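Local atomic coordinates of SusD homolog (Bacteroides thetaiotaomicron VPI-5482, PDB entry 3FDH), a protein that probably binds glycans at the outer membrane of a gut bacterium, for uptake by a SusC/SusD-type system. Residues A[405-408]-A[414-417]. Numbering follows the deposited sequence.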
# COMPACT_ATOMS: atom_id res chain seq x y z
N LYS A 405 20.20 14.24 -4.92
CA LYS A 405 20.87 14.07 -6.21
C LYS A 405 22.25 13.41 -6.03
O LYS A 405 22.61 12.45 -6.73
CB LYS A 405 20.97 15.43 -6.94
CG LYS A 405 21.53 15.34 -8.35
CD LYS A 405 21.89 16.70 -8.93
CE LYS A 405 20.67 17.53 -9.33
NZ LYS A 405 21.07 18.84 -9.98
N ALA A 406 23.02 13.91 -5.08
CA ALA A 406 24.36 13.38 -4.84
C ALA A 406 24.31 11.93 -4.35
O ALA A 406 25.13 11.11 -4.75
CB ALA A 406 25.15 14.27 -3.87
N LYS A 407 23.33 11.60 -3.53
CA LYS A 407 23.20 10.25 -2.97
C LYS A 407 22.80 9.29 -4.07
O LYS A 407 23.25 8.14 -4.12
CB LYS A 407 22.20 10.22 -1.81
CG LYS A 407 22.72 10.94 -0.58
CD LYS A 407 21.70 10.95 0.50
CE LYS A 407 22.08 11.82 1.72
NZ LYS A 407 23.26 11.34 2.51
N TYR A 408 21.99 9.80 -4.98
CA TYR A 408 21.53 9.01 -6.12
C TYR A 408 22.74 8.69 -7.03
O TYR A 408 22.92 7.56 -7.47
CB TYR A 408 20.44 9.73 -6.94
CG TYR A 408 20.37 9.14 -8.33
CD1 TYR A 408 19.75 7.90 -8.54
CD2 TYR A 408 20.97 9.78 -9.42
CE1 TYR A 408 19.75 7.32 -9.81
CE2 TYR A 408 20.96 9.22 -10.67
CZ TYR A 408 20.36 7.98 -10.86
OH TYR A 408 20.37 7.43 -12.12
N GLN A 414 19.95 1.93 -4.75
CA GLN A 414 19.82 1.97 -3.30
C GLN A 414 19.04 3.19 -2.89
O GLN A 414 18.10 3.10 -2.11
CB GLN A 414 21.20 2.01 -2.62
CG GLN A 414 21.10 2.20 -1.13
CD GLN A 414 22.46 2.19 -0.46
OE1 GLN A 414 23.08 1.16 -0.37
NE2 GLN A 414 22.89 3.34 0.07
N GLU A 415 19.49 4.32 -3.40
CA GLU A 415 18.90 5.63 -3.10
C GLU A 415 17.46 5.73 -3.57
O GLU A 415 16.58 6.25 -2.89
CB GLU A 415 19.74 6.76 -3.67
CG GLU A 415 19.18 8.13 -3.33
CD GLU A 415 19.10 8.46 -1.81
OE1 GLU A 415 19.77 7.83 -0.95
OE2 GLU A 415 18.36 9.42 -1.47
N THR A 416 17.23 5.21 -4.76
CA THR A 416 15.90 5.16 -5.34
C THR A 416 14.93 4.40 -4.43
O THR A 416 13.84 4.86 -4.17
CB THR A 416 15.90 4.55 -6.78
OG1 THR A 416 16.66 5.42 -7.65
CG2 THR A 416 14.43 4.34 -7.35
N MSE A 417 15.35 3.28 -3.87
CA MSE A 417 14.41 2.49 -3.11
C MSE A 417 14.22 3.06 -1.71
O MSE A 417 13.12 2.94 -1.12
CB MSE A 417 14.89 1.06 -3.07
CG MSE A 417 15.08 0.41 -4.46
SE MSE A 417 13.45 0.50 -5.49
CE MSE A 417 12.35 -0.53 -4.28
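Glu415 sends CG away from its own backbone N (chi1 -178°) and then folds at chi2 (61°), reaching across to helix 393-410 and turning its carboxylate along the side of Lys407. The two side chains slant past each other, Lys407 CB lying 3.5 Å and Lys407 CD 3.9 Å from Glu415 OE1. The approach is thus made by lysine methylenes and not by its ammonium, for the chain leads Lys407 NZ away to 6.0 Å from Glu415 OE1, too far for a salt bridge. Opposite charges on neighbouring helices need not pair directly, and this contact is an example. The stem of Glu415 meanwhile rests on the backbone of the facing turn, its CG 3.7 Å from Tyr408 N and its CB 3.8 Å from Lys407 O. This close seating fits the short separation of the two helices here, where the CA atoms of Tyr408 and Glu415 are 5.2 Å apart. Tyr408 and Thr416 run side by side in the same direction; Thr416 OG1, hydrogen-bonded to Pro412 O one turn back in its own helix, comes to the ring edge, near its plane, 4.1 Å from Tyr408 CD1. Both pack on Cys347 and Leu357 of helices 335-348 and 354-379, while the phenol OH is hydrogen-bonded to Ala353 N. The contact thereby joins consecutive helices 393-410 and 412-423, separated by a single residue, in a largely helical family assigned to the TPR clan. The buried carboxylate is gripped by neutral groups, OE1 by the hydroxyl of Tyr274 and OE2 by the amide of Gln419, and Tyr274 also receives Lys407 in a cation-pi contact. Tyr274 therefore connects the two charged residues, and the nearby ammonium probably gives the carboxylate some longer-range electrostatic stabilisation.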